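Local coordinates for protein alpha,alpha-trehalose-phosphate synthase (UDP-forming) (Burkholderia multivorans, PDB 5UOF) that belongs to glycosyltransferase family 20 and has the GT-B architecture of two Rossmann-like domains facing each other across a cleft, at residues A92-V97 and R174-H179; P96-R101 and P166-D171; W137-H142 and F162-F167; L182-C187 and H222-V227; P369-M374 and S396-A401. All blocks are in the same frame, centred on the assembly; numbering follows the deposited sequence.

Contact 1: A92-V97 and R174-H179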
# COMPACT_ATOMS: atom_id res chain seq x y z
N ALA A 92 -4.97 15.32 3.76
CA ALA A 92 -6.07 14.41 3.50
C ALA A 92 -5.74 13.36 2.46
O ALA A 92 -6.38 12.31 2.45
CB ALA A 92 -7.32 15.18 3.04
N THR A 93 -4.77 13.61 1.58
CA THR A 93 -4.46 12.68 0.49
C THR A 93 -3.00 12.27 0.48
O THR A 93 -2.70 11.08 0.55
CB THR A 93 -4.83 13.30 -0.88
OG1 THR A 93 -6.19 13.72 -0.88
CG2 THR A 93 -4.65 12.27 -1.99
N LEU A 94 -2.07 13.23 0.40
CA LEU A 94 -0.65 12.89 0.28
C LEU A 94 -0.16 12.15 1.50
O LEU A 94 0.38 11.03 1.41
CB LEU A 94 0.17 14.17 0.10
CG LEU A 94 0.17 14.80 -1.28
CD1 LEU A 94 1.21 15.91 -1.34
CD2 LEU A 94 0.43 13.74 -2.33
N TRP A 95 -0.31 12.75 2.68
CA TRP A 95 0.21 12.14 3.89
C TRP A 95 -0.28 10.71 4.09
O TRP A 95 0.56 9.82 4.29
CB TRP A 95 -0.11 13.01 5.12
CG TRP A 95 0.57 12.51 6.36
CD1 TRP A 95 1.78 12.90 6.84
CD2 TRP A 95 0.09 11.50 7.25
NE1 TRP A 95 2.08 12.20 7.99
CE2 TRP A 95 1.06 11.33 8.26
CE3 TRP A 95 -1.07 10.71 7.29
CZ2 TRP A 95 0.91 10.42 9.30
CZ3 TRP A 95 -1.22 9.81 8.32
CH2 TRP A 95 -0.23 9.67 9.32
N PRO A 96 -1.59 10.40 4.04
CA PRO A 96 -1.96 9.00 4.28
C PRO A 96 -1.44 8.04 3.22
O PRO A 96 -1.01 6.93 3.57
CB PRO A 96 -3.50 9.03 4.33
CG PRO A 96 -3.89 10.30 3.63
CD PRO A 96 -2.78 11.26 3.97
N VAL A 97 -1.46 8.42 1.94
CA VAL A 97 -0.99 7.49 0.91
C VAL A 97 0.51 7.25 1.06
O VAL A 97 0.98 6.11 0.95
CB VAL A 97 -1.34 7.99 -0.50
CG1 VAL A 97 -0.63 7.11 -1.54
CG2 VAL A 97 -2.86 7.96 -0.72
N ARG A 174 0.04 5.55 -6.95
CA ARG A 174 -1.07 5.76 -7.88
C ARG A 174 -2.42 5.89 -7.18
O ARG A 174 -3.40 6.25 -7.84
CB ARG A 174 -1.10 4.63 -8.91
CG ARG A 174 0.04 4.73 -9.91
CD ARG A 174 0.23 3.47 -10.76
NE ARG A 174 -0.99 3.08 -11.46
CZ ARG A 174 -1.51 1.86 -11.44
NH1 ARG A 174 -0.91 0.89 -10.75
NH2 ARG A 174 -2.62 1.59 -12.11
N LEU A 175 -2.49 5.63 -5.88
CA LEU A 175 -3.70 5.93 -5.13
C LEU A 175 -3.95 7.43 -5.02
O LEU A 175 -5.08 7.83 -4.74
CB LEU A 175 -3.63 5.31 -3.74
CG LEU A 175 -3.46 3.78 -3.81
CD1 LEU A 175 -3.33 3.19 -2.41
CD2 LEU A 175 -4.59 3.15 -4.56
N VAL A 176 -2.92 8.24 -5.22
CA VAL A 176 -3.09 9.70 -5.34
C VAL A 176 -3.47 10.00 -6.79
O VAL A 176 -2.63 9.82 -7.68
CB VAL A 176 -1.79 10.44 -4.96
CG1 VAL A 176 -1.99 11.94 -5.12
CG2 VAL A 176 -1.35 10.11 -3.54
N PRO A 177 -4.68 10.45 -7.09
CA PRO A 177 -5.09 10.56 -8.50
C PRO A 177 -4.16 11.43 -9.33
O PRO A 177 -3.83 11.06 -10.47
CB PRO A 177 -6.52 11.14 -8.41
CG PRO A 177 -7.04 10.55 -7.09
CD PRO A 177 -5.82 10.61 -6.16
N PRO A 178 -3.64 12.59 -8.81
CA PRO A 178 -2.70 13.36 -9.64
C PRO A 178 -1.23 12.95 -9.51
O PRO A 178 -0.32 13.78 -9.64
CB PRO A 178 -2.91 14.80 -9.14
CG PRO A 178 -3.24 14.62 -7.69
CD PRO A 178 -4.10 13.37 -7.64
N HIS A 179 -0.97 11.64 -9.35
CA HIS A 179 0.39 11.16 -9.13
C HIS A 179 1.33 11.56 -10.26
O HIS A 179 2.48 11.93 -10.01
CB HIS A 179 0.39 9.64 -8.96
CG HIS A 179 -0.28 8.90 -10.08
ND1 HIS A 179 0.40 8.48 -11.21
CD2 HIS A 179 -1.56 8.49 -10.23
CE1 HIS A 179 -0.44 7.85 -12.01
NE2 HIS A 179 -1.63 7.83 -11.44
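Val-97 and Val-176 form the tight centre where helix 89-98 of the N-terminal Rossmann-like half of this GT-B fold packs on the loop between helices 170-173 and 179-186. Val-176 CG2 lies against the whole isopropyl group of Val-97, 3.7 Å from its CG1 and equally close to its CB. The other branch, Val-176 CG1, is anti to its backbone N (chi1 179°) and faces the previous helical turn, 4.1 Å from Thr-93 CG2. In the conformer given, Leu-94 CD2 also reaches Val-176 CG1. Leu-175 contributes its CB, which meets both Val-97 methyls, CG1 and CG2, at 4.1 Å.

All these residues are buried and the joint is purely apolar. Beyond Val-176 the packing thins: Pro-177 keeps its ring at the margin, partly exposed. Arg-174 turns from the helix toward the second subunit, where it forms a salt bridge with Glu-397 of that chain. Its CG meanwhile covers the His-179 ring, 3.7 Å above the ring plane and over its centre.

Contact 2: P96-R101 and P166-D171. With EDO (1,2-ethanediol), chain H.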
# COMPACT_ATOMS: atom_id res chain seq x y z
N PRO A 96 -1.59 10.40 4.04
CA PRO A 96 -1.96 9.00 4.28
C PRO A 96 -1.44 8.04 3.22
O PRO A 96 -1.01 6.93 3.57
CB PRO A 96 -3.50 9.03 4.33
CG PRO A 96 -3.89 10.30 3.63
CD PRO A 96 -2.78 11.26 3.97
N VAL A 97 -1.46 8.42 1.94
CA VAL A 97 -0.99 7.49 0.91
C VAL A 97 0.51 7.25 1.06
O VAL A 97 0.98 6.11 0.95
CB VAL A 97 -1.34 7.99 -0.50
CG1 VAL A 97 -0.63 7.11 -1.54
CG2 VAL A 97 -2.86 7.96 -0.72
N PHE A 98 1.28 8.31 1.31
CA PHE A 98 2.72 8.14 1.46
C PHE A 98 3.08 7.33 2.70
O PHE A 98 4.19 6.78 2.77
CB PHE A 98 3.44 9.49 1.50
CG PHE A 98 3.58 10.18 0.16
CD1 PHE A 98 2.59 10.09 -0.81
CD2 PHE A 98 4.70 10.95 -0.10
CE1 PHE A 98 2.73 10.77 -2.03
CE2 PHE A 98 4.86 11.61 -1.31
CZ PHE A 98 3.86 11.53 -2.28
N HIS A 99 2.18 7.26 3.69
CA HIS A 99 2.40 6.37 4.84
C HIS A 99 1.68 5.04 4.66
O HIS A 99 1.42 4.34 5.65
CB HIS A 99 1.98 7.06 6.13
CG HIS A 99 2.91 8.17 6.53
ND1 HIS A 99 2.82 9.44 5.98
CD2 HIS A 99 3.97 8.20 7.37
CE1 HIS A 99 3.79 10.20 6.47
NE2 HIS A 99 4.49 9.47 7.33
N TYR A 100 1.38 4.69 3.41
CA TYR A 100 0.84 3.37 3.06
C TYR A 100 -0.53 3.13 3.68
O TYR A 100 -0.92 2.00 3.99
CB TYR A 100 1.83 2.25 3.44
CG TYR A 100 2.97 2.17 2.45
CD1 TYR A 100 4.01 3.08 2.48
CD2 TYR A 100 2.99 1.19 1.47
CE1 TYR A 100 5.05 3.01 1.56
CE2 TYR A 100 4.02 1.11 0.55
CZ TYR A 100 5.05 2.02 0.60
OH TYR A 100 6.07 1.94 -0.32
N ARG A 101 -1.30 4.21 3.84
CA ARG A 101 -2.69 4.11 4.28
C ARG A 101 -3.63 4.66 3.22
O ARG A 101 -4.31 5.66 3.44
CB ARG A 101 -2.88 4.82 5.62
CG ARG A 101 -2.17 4.17 6.82
CD ARG A 101 -2.71 2.76 7.13
NE ARG A 101 -4.15 2.71 7.37
CZ ARG A 101 -4.72 2.75 8.57
NH1 ARG A 101 -3.98 2.86 9.67
NH2 ARG A 101 -6.04 2.67 8.68
N PRO A 166 8.01 9.02 4.00
CA PRO A 166 8.34 8.01 2.98
C PRO A 166 7.88 8.44 1.60
O PRO A 166 7.00 9.28 1.44
CB PRO A 166 7.56 6.77 3.45
CG PRO A 166 7.31 7.01 4.94
CD PRO A 166 7.05 8.50 4.99
N PHE A 167 8.51 7.85 0.58
CA PHE A 167 7.96 7.96 -0.77
C PHE A 167 7.47 6.58 -1.19
O PHE A 167 8.28 5.64 -1.25
CB PHE A 167 8.96 8.50 -1.78
CG PHE A 167 8.31 8.93 -3.06
CD1 PHE A 167 7.68 10.16 -3.14
CD2 PHE A 167 8.29 8.09 -4.17
CE1 PHE A 167 7.05 10.55 -4.32
CE2 PHE A 167 7.66 8.49 -5.35
CZ PHE A 167 7.05 9.72 -5.43
N PRO A 168 6.18 6.41 -1.44
CA PRO A 168 5.64 5.08 -1.70
C PRO A 168 6.02 4.54 -3.07
O PRO A 168 6.27 5.28 -4.01
CB PRO A 168 4.13 5.29 -1.58
CG PRO A 168 3.92 6.70 -2.06
CD PRO A 168 5.16 7.47 -1.61
N SER A 169 6.05 3.20 -3.15
CA SER A 169 6.27 2.53 -4.43
C SER A 169 5.15 2.88 -5.42
O SER A 169 4.07 3.32 -5.03
CB SER A 169 6.35 1.02 -4.21
OG SER A 169 5.16 0.56 -3.59
N PRO A 170 5.41 2.72 -6.73
CA PRO A 170 4.45 3.25 -7.72
C PRO A 170 3.04 2.70 -7.58
O PRO A 170 2.07 3.45 -7.74
CB PRO A 170 5.08 2.85 -9.07
CG PRO A 170 6.54 2.72 -8.78
CD PRO A 170 6.65 2.23 -7.36
N ASP A 171 2.89 1.41 -7.26
CA ASP A 171 1.56 0.84 -7.09
C ASP A 171 0.78 1.55 -5.99
O ASP A 171 -0.45 1.63 -6.05
CB ASP A 171 1.68 -0.66 -6.78
CG ASP A 171 2.81 -0.97 -5.79
OD1 ASP A 171 3.98 -0.59 -6.04
OD2 ASP A 171 2.51 -1.64 -4.77
C1 EDO H . -0.79 -0.01 0.98
O1 EDO H . -1.47 -1.23 1.27
C2 EDO H . -1.78 0.98 0.39
O2 EDO H . -2.72 1.38 1.39
O HOH W 1 8.64 3.18 -0.12
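Pro-168 lays its CD over one face of the Phe-98 ring, 3.7 Å from the centroid and only 16° off the ring normal, a clear CH-pi contact. The same CD also covers a face of the Phe-167 ring, which meets Phe-98 obliquely, so one methylene fills the corner between two aromatics. Pro-166 repeats the theme, its CD standing 3.9 Å from the centroid of the His-99 ring. Its carbonyl pays a price: Pro-166 O is buried with no polar partner in the model, and Phe-98 CD2 comes within 3.2 Å of it.

The polar grip is on Tyr-100 OH, which accepts from Ser-169 N at 3.1 Å in a fairly straight bond (162°). A water 2.9 Å from Tyr-100 OH donates to it and also to Phe-167 O. Asp-171 of the second subunit hydrogen-bonds the same hydroxyl. Further out, His-99 is positioned by Trp-95, whose carbonyl binds ND1 and whose indole stacks on the imidazole.

What presents Tyr-100 is the end of helix 89-98. With phi at 64° it is the C-prime residue of a Schellman motif, closed by Arg-101 N to Pro-96 O at 2.7 Å and Tyr-100 N to Val-97 O at 2.9 Å.

Contact 3: W137-H142 and F162-F167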
# COMPACT_ATOMS: atom_id res chain seq x y z
N TRP A 137 16.44 25.52 -1.04
CA TRP A 137 16.23 24.21 -0.42
C TRP A 137 14.82 24.15 0.17
O TRP A 137 14.56 24.78 1.21
CB TRP A 137 17.28 23.95 0.65
CG TRP A 137 17.31 22.52 1.14
CD1 TRP A 137 16.52 21.49 0.73
CD2 TRP A 137 18.19 21.99 2.14
NE1 TRP A 137 16.85 20.34 1.41
CE2 TRP A 137 17.88 20.62 2.28
CE3 TRP A 137 19.21 22.54 2.92
CZ2 TRP A 137 18.55 19.80 3.17
CZ3 TRP A 137 19.88 21.71 3.82
CH2 TRP A 137 19.54 20.36 3.93
N VAL A 138 13.93 23.38 -0.48
CA VAL A 138 12.52 23.26 -0.11
C VAL A 138 12.31 21.98 0.70
O VAL A 138 12.81 20.91 0.33
CB VAL A 138 11.64 23.25 -1.37
CG1 VAL A 138 10.16 23.15 -0.99
CG2 VAL A 138 11.91 24.49 -2.22
N HIS A 139 11.53 22.07 1.78
CA HIS A 139 11.36 20.96 2.71
C HIS A 139 9.94 20.44 2.74
O HIS A 139 9.01 21.17 3.09
CB HIS A 139 11.82 21.36 4.11
CG HIS A 139 13.30 21.46 4.21
ND1 HIS A 139 14.08 20.41 4.63
CD2 HIS A 139 14.14 22.45 3.83
CE1 HIS A 139 15.35 20.77 4.56
NE2 HIS A 139 15.42 21.99 4.07
N ASP A 140 9.79 19.16 2.36
CA ASP A 140 8.69 18.27 2.70
C ASP A 140 7.42 18.46 1.87
O ASP A 140 7.32 19.36 1.03
CB ASP A 140 8.34 18.37 4.18
CG ASP A 140 8.00 17.01 4.79
OD1 ASP A 140 8.16 15.98 4.07
OD2 ASP A 140 7.55 16.95 5.95
N TYR A 141 6.44 17.59 2.13
CA TYR A 141 5.38 17.31 1.17
C TYR A 141 4.38 18.45 0.99
O TYR A 141 3.71 18.50 -0.05
CB TYR A 141 4.67 16.01 1.58
CG TYR A 141 3.97 16.08 2.92
CD1 TYR A 141 4.68 15.90 4.11
CD2 TYR A 141 2.61 16.35 3.00
CE1 TYR A 141 4.05 15.99 5.34
CE2 TYR A 141 1.97 16.43 4.22
CZ TYR A 141 2.69 16.25 5.38
OH TYR A 141 2.04 16.34 6.59
N HIS A 142 4.24 19.35 1.97
CA HIS A 142 3.32 20.47 1.79
C HIS A 142 3.78 21.40 0.68
O HIS A 142 2.97 22.16 0.14
CB HIS A 142 3.18 21.31 3.07
CG HIS A 142 2.60 20.57 4.24
ND1 HIS A 142 1.26 20.26 4.34
CD2 HIS A 142 3.17 20.12 5.38
CE1 HIS A 142 1.03 19.63 5.48
NE2 HIS A 142 2.18 19.54 6.13
N PHE A 162 13.79 18.09 -0.24
CA PHE A 162 13.98 16.95 0.64
C PHE A 162 12.63 16.52 1.20
O PHE A 162 11.93 17.32 1.83
CB PHE A 162 14.96 17.24 1.79
CG PHE A 162 15.26 16.00 2.59
CD1 PHE A 162 16.16 15.07 2.10
CD2 PHE A 162 14.59 15.72 3.78
CE1 PHE A 162 16.41 13.89 2.79
CE2 PHE A 162 14.86 14.55 4.49
CZ PHE A 162 15.76 13.64 3.99
N LEU A 163 12.28 15.26 0.97
CA LEU A 163 11.06 14.67 1.49
C LEU A 163 11.35 14.02 2.84
O LEU A 163 12.17 13.10 2.92
CB LEU A 163 10.51 13.64 0.51
CG LEU A 163 9.13 13.09 0.85
CD1 LEU A 163 8.07 14.21 0.67
CD2 LEU A 163 8.83 11.89 -0.06
N HIS A 164 10.68 14.49 3.89
CA HIS A 164 10.93 13.95 5.22
C HIS A 164 10.12 12.70 5.52
O HIS A 164 10.48 11.94 6.43
CB HIS A 164 10.63 15.01 6.28
CG HIS A 164 11.55 16.19 6.23
ND1 HIS A 164 12.43 16.49 7.25
CD2 HIS A 164 11.74 17.13 5.28
CE1 HIS A 164 13.12 17.56 6.92
NE2 HIS A 164 12.72 17.98 5.74
N ILE A 165 9.04 12.46 4.78
CA ILE A 165 8.17 11.29 4.97
C ILE A 165 8.55 10.24 3.93
O ILE A 165 9.37 10.52 3.05
CB ILE A 165 6.69 11.71 4.89
CG1 ILE A 165 6.36 12.24 3.50
CG2 ILE A 165 6.39 12.78 5.95
CD1 ILE A 165 4.86 12.40 3.29
N PRO A 166 8.01 9.02 4.00
CA PRO A 166 8.34 8.01 2.98
C PRO A 166 7.88 8.44 1.60
O PRO A 166 7.00 9.28 1.44
CB PRO A 166 7.56 6.77 3.45
CG PRO A 166 7.31 7.01 4.94
CD PRO A 166 7.05 8.50 4.99
N PHE A 167 8.51 7.85 0.58
CA PHE A 167 7.96 7.96 -0.77
C PHE A 167 7.47 6.58 -1.19
O PHE A 167 8.28 5.64 -1.25
CB PHE A 167 8.96 8.50 -1.78
CG PHE A 167 8.31 8.93 -3.06
CD1 PHE A 167 7.68 10.16 -3.14
CD2 PHE A 167 8.29 8.09 -4.17
CE1 PHE A 167 7.05 10.55 -4.32
CE2 PHE A 167 7.66 8.49 -5.35
CZ PHE A 167 7.05 9.72 -5.43
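His-139 (chi1 -73°) and His-164 (chi1 -65°) both hold CG anti to their own carbonyl carbons, and from there the imidazoles meet rim to rim. His-139 ND1 and His-164 NE2 are 3.0 Å apart in a nearly straight hydrogen bond that either could donate. The outer nitrogen, His-139 NE2, sits over the centre of the Trp-137 ring, 3.2 Å above its plane, while Phe-162 CD2 covers a face of the His-164 ring.

Asp-140, at positive phi, turns the chain out of the strand and sends its carboxylate across to the other segment. There His-164 N donates to Asp-140 OD1 at 2.9 Å, coming from 56° above the carboxylate plane. Two parallel-strand bonds precede this: Phe-162 N to Val-138 O at 3.0 Å, and Asp-140 N to Phe-162 O at 2.9 Å. On the apolar side Ile-165 CD1 stands 3.6 Å from Tyr-141 CD1, the two side chains crossing at about a right angle.

Strands 135-139 and 159-162, joined through helix 146-152, form a beta-alpha-beta unit, with strand 12-16 flanking the first. Helix 89-98 anchors Tyr-141 OH through Asn-91, and Trp-453 and Phe-457 of helix 450-472 pack on Trp-137.

Contact 4: L182-C187 and H222-V227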
# COMPACT_ATOMS: atom_id res chain seq x y z
N LEU A 182 2.29 15.16 -9.78
CA LEU A 182 3.19 15.32 -8.63
C LEU A 182 4.61 14.93 -9.00
O LEU A 182 5.57 15.61 -8.60
CB LEU A 182 2.70 14.48 -7.46
CG LEU A 182 1.36 14.92 -6.86
CD1 LEU A 182 0.98 13.99 -5.75
CD2 LEU A 182 1.44 16.34 -6.34
N VAL A 183 4.77 13.84 -9.75
CA VAL A 183 6.12 13.42 -10.12
C VAL A 183 6.74 14.43 -11.09
O VAL A 183 7.94 14.73 -11.00
CB VAL A 183 6.09 11.99 -10.68
CG1 VAL A 183 7.39 11.66 -11.37
CG2 VAL A 183 5.81 10.98 -9.55
N LYS A 184 5.93 14.99 -12.00
CA LYS A 184 6.43 16.10 -12.82
C LYS A 184 6.93 17.26 -11.95
O LYS A 184 8.00 17.82 -12.21
CB LYS A 184 5.34 16.59 -13.78
CG LYS A 184 5.81 17.75 -14.67
CD LYS A 184 4.69 18.25 -15.60
CE LYS A 184 3.55 18.86 -14.80
NZ LYS A 184 2.50 19.45 -15.67
N PHE A 185 6.17 17.62 -10.91
CA PHE A 185 6.62 18.67 -9.99
C PHE A 185 7.96 18.31 -9.37
O PHE A 185 8.85 19.17 -9.23
CB PHE A 185 5.59 18.88 -8.88
CG PHE A 185 4.27 19.42 -9.36
CD1 PHE A 185 4.18 20.12 -10.56
CD2 PHE A 185 3.14 19.26 -8.58
CE1 PHE A 185 2.96 20.63 -10.98
CE2 PHE A 185 1.92 19.77 -9.00
CZ PHE A 185 1.83 20.45 -10.20
N MET A 186 8.12 17.05 -8.97
CA MET A 186 9.36 16.63 -8.33
C MET A 186 10.53 16.71 -9.29
O MET A 186 11.67 16.94 -8.85
CB MET A 186 9.19 15.22 -7.79
CG MET A 186 8.17 15.20 -6.67
SD MET A 186 7.80 13.59 -5.98
CE MET A 186 9.37 13.20 -5.18
N CYS A 187 10.29 16.55 -10.58
CA CYS A 187 11.36 16.71 -11.55
C CYS A 187 11.68 18.17 -11.86
O CYS A 187 12.61 18.41 -12.64
CB CYS A 187 11.01 15.97 -12.85
SG CYS A 187 10.92 14.19 -12.60
N HIS A 222 16.92 11.58 -16.11
CA HIS A 222 16.55 12.48 -17.20
C HIS A 222 15.06 12.32 -17.44
O HIS A 222 14.62 11.28 -17.95
CB HIS A 222 17.36 12.17 -18.46
CG HIS A 222 18.83 12.30 -18.26
ND1 HIS A 222 19.56 13.35 -18.78
CD2 HIS A 222 19.71 11.54 -17.57
CE1 HIS A 222 20.83 13.22 -18.44
NE2 HIS A 222 20.95 12.12 -17.70
N ALA A 223 14.29 13.34 -17.08
CA ALA A 223 12.83 13.23 -17.12
C ALA A 223 12.23 14.62 -17.17
O ALA A 223 12.75 15.56 -16.57
CB ALA A 223 12.29 12.45 -15.91
N HIS A 224 11.10 14.72 -17.88
CA HIS A 224 10.37 15.98 -18.04
C HIS A 224 11.30 17.10 -18.49
O HIS A 224 11.22 18.24 -18.01
CB HIS A 224 9.64 16.35 -16.74
CG HIS A 224 8.50 15.45 -16.42
ND1 HIS A 224 7.29 15.51 -17.08
CD2 HIS A 224 8.37 14.46 -15.50
CE1 HIS A 224 6.47 14.60 -16.58
NE2 HIS A 224 7.10 13.95 -15.62
N GLY A 225 12.18 16.78 -19.43
CA GLY A 225 13.12 17.73 -20.00
C GLY A 225 14.17 18.26 -19.05
O GLY A 225 14.82 19.26 -19.37
N ARG A 226 14.36 17.63 -17.90
CA ARG A 226 15.32 18.10 -16.91
C ARG A 226 16.24 16.96 -16.49
O ARG A 226 15.96 15.79 -16.73
CB ARG A 226 14.61 18.70 -15.70
CG ARG A 226 13.65 19.85 -16.06
CD ARG A 226 13.13 20.57 -14.83
NE ARG A 226 14.23 21.03 -13.97
CZ ARG A 226 14.79 22.23 -14.06
NH1 ARG A 226 14.36 23.10 -14.97
NH2 ARG A 226 15.78 22.56 -13.25
N VAL A 227 17.36 17.33 -15.89
CA VAL A 227 18.30 16.37 -15.31
C VAL A 227 18.19 16.50 -13.79
O VAL A 227 18.39 17.59 -13.24
CB VAL A 227 19.73 16.61 -15.79
CG1 VAL A 227 20.64 15.49 -15.32
CG2 VAL A 227 19.77 16.72 -17.30
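Lys-184 and His-224 cross at about a right angle, the lysine's aliphatic stem lying over one face of the imidazole. Lys-184 CB is 3.8 Å from the ring centroid and 18° off its normal, a CH-pi contact. With CG anti to the backbone N (chi1 -180°), the chain carries on over the ring, and Lys-184 CG comes 3.6 Å from His-224 ND1. Cys-187 takes the rim instead of the face: its SG lies near the ring plane, 3.9 Å from His-224 CD2, and also rests on Ala-223 CB at 4.0 Å.

His-224 is offered up by a tight hairpin between strands 221-223 and 226-232. It and Gly-225, both at positive phi, are the central residues of a type I' turn, closed by Arg-226 N to Ala-223 O at 2.9 Å. Past the turn, Arg-226 brings its CD to 3.1 Å from Cys-187 O, and that oxygen lies at the edge of the guanidinium.

Lys-184 NZ stays 6.4 Å from His-224 ND1, so any protonation of the imidazole would probably meet only modest repulsion from it. Arg-226 forms a salt bridge with Asp-190, and much of the join between helix and hairpin is made by methylenes, sulfur and a ring face.

Contact 5: P369-M374 and S396-A401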
# COMPACT_ATOMS: atom_id res chain seq x y z
N PRO A 369 6.41 2.21 14.89
CA PRO A 369 5.35 2.75 14.02
C PRO A 369 5.08 1.82 12.86
O PRO A 369 5.96 1.08 12.41
CB PRO A 369 5.94 4.07 13.52
CG PRO A 369 7.45 3.85 13.56
CD PRO A 369 7.64 3.03 14.83
N LEU A 370 3.85 1.88 12.34
CA LEU A 370 3.50 1.09 11.17
C LEU A 370 4.27 1.55 9.94
O LEU A 370 4.54 0.74 9.04
CB LEU A 370 2.00 1.16 10.89
CG LEU A 370 1.14 0.78 12.09
CD1 LEU A 370 -0.34 0.81 11.71
CD2 LEU A 370 1.56 -0.59 12.66
N ARG A 371 4.61 2.84 9.88
CA ARG A 371 5.34 3.41 8.76
C ARG A 371 5.88 4.77 9.19
O ARG A 371 5.15 5.56 9.80
CB ARG A 371 4.41 3.53 7.54
CG ARG A 371 5.04 4.10 6.28
CD ARG A 371 6.23 3.30 5.81
NE ARG A 371 5.86 2.00 5.25
CZ ARG A 371 6.62 1.33 4.38
NH1 ARG A 371 7.77 1.86 3.97
NH2 ARG A 371 6.21 0.16 3.90
N ASP A 372 7.16 5.03 8.90
CA ASP A 372 7.80 6.27 9.32
C ASP A 372 8.95 6.58 8.37
O ASP A 372 9.77 5.70 8.09
CB ASP A 372 8.29 6.13 10.77
CG ASP A 372 8.57 7.48 11.44
OD1 ASP A 372 9.18 8.37 10.80
OD2 ASP A 372 8.20 7.62 12.63
N GLY A 373 9.01 7.81 7.88
CA GLY A 373 10.10 8.17 6.99
C GLY A 373 11.47 7.94 7.59
O GLY A 373 12.42 7.60 6.88
N MET A 374 11.60 8.14 8.90
CA MET A 374 12.88 7.96 9.56
C MET A 374 12.66 7.50 11.00
O MET A 374 12.92 6.34 11.33
CB MET A 374 13.71 9.25 9.49
CG MET A 374 15.07 9.19 10.21
SD MET A 374 16.09 7.80 9.65
CE MET A 374 16.20 8.10 7.88
N SER A 396 10.46 -0.81 14.63
CA SER A 396 9.71 -1.29 13.48
C SER A 396 10.57 -1.34 12.22
O SER A 396 11.29 -0.38 11.91
CB SER A 396 8.52 -0.37 13.21
OG SER A 396 7.94 -0.64 11.94
N GLU A 397 10.46 -2.43 11.47
CA GLU A 397 11.16 -2.55 10.20
C GLU A 397 10.64 -1.58 9.15
O GLU A 397 11.25 -1.47 8.09
CB GLU A 397 11.05 -3.97 9.65
CG GLU A 397 9.64 -4.40 9.36
CD GLU A 397 9.63 -5.76 8.69
OE1 GLU A 397 9.76 -5.82 7.45
OE2 GLU A 397 9.52 -6.77 9.42
N PHE A 398 9.50 -0.92 9.39
CA PHE A 398 8.96 0.05 8.46
C PHE A 398 9.31 1.48 8.83
O PHE A 398 8.76 2.42 8.22
CB PHE A 398 7.44 -0.09 8.37
CG PHE A 398 6.98 -1.46 7.96
CD1 PHE A 398 7.20 -1.93 6.68
CD2 PHE A 398 6.32 -2.28 8.87
CE1 PHE A 398 6.76 -3.20 6.30
CE2 PHE A 398 5.89 -3.54 8.51
CZ PHE A 398 6.11 -4.00 7.23
N ALA A 399 10.17 1.68 9.81
CA ALA A 399 10.74 2.99 10.09
C ALA A 399 12.02 3.15 9.29
O ALA A 399 12.83 2.21 9.18
CB ALA A 399 11.03 3.16 11.58
N GLY A 400 12.20 4.33 8.69
CA GLY A 400 13.40 4.56 7.90
C GLY A 400 14.68 4.30 8.67
O GLY A 400 15.69 3.88 8.09
N ALA A 401 14.66 4.55 9.98
CA ALA A 401 15.87 4.38 10.80
C ALA A 401 16.30 2.92 10.90
O ALA A 401 17.46 2.66 11.26
CB ALA A 401 15.63 4.95 12.21
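Ser-396 OG donates to Pro-369 O at 2.7 Å, nearly along the C=O axis. The same hydroxyl oxygen accepts from Phe-398 N at 3.0 Å, an ST turn that fixes its rotation. From here backbone bonds continue along the two loops, with a single bridge pairing Asp-372 and Ala-399: Asp-372 N to Phe-398 O, Gly-400 N to Asp-372 O at 2.9 Å, then Ala-401 N to Met-374 O at 2.8 Å. Gly-400 CA is pressed to 3.4 Å from Gly-373 O, leaving no room there for a beta carbon.

Asp-372 braces its own loop as an Asx turn, OD1 taking Met-374 N at 3.1 Å, while OD2 holds Asn-375 and Lys-278. Phe-398 CB touches Leu-370 O. In the conformer given, Arg-371 crosses Phe-398 at about a right angle, with NH2 3.6 Å from CD1.

The loops follow neighbouring parallel strands 364-367 and 392-396 of the C-terminal Rossmann-like sheet; the first leads into helix 376-384, whose Lys-379 touches both Met-374 and Ala-401.

Contacts 1 and 2 use successive parts of helix 89-98, share Pro-96 and Val-97, and have centres about 8 Å apart. Contact 2 runs on into contact 3 through Pro-166 and Phe-167, and Phe-167 CE1 reaches Met-186 SD of contact 4 at 3.5 Å. Leu-182 of contact 4 in turn packs on Val-176 of contact 1. These four belong to the N-terminal half; contact 5 belongs to the other, and the two halves meet where Pro-166 CG touches Gly-373 N at 3.5 Å and Tyr-100 makes a cation-pi pair with Arg-371. Contacts 1, 2 and 5 also reach the second subunit. The bound serine lies about 11 Å from the Phe-398 side chain.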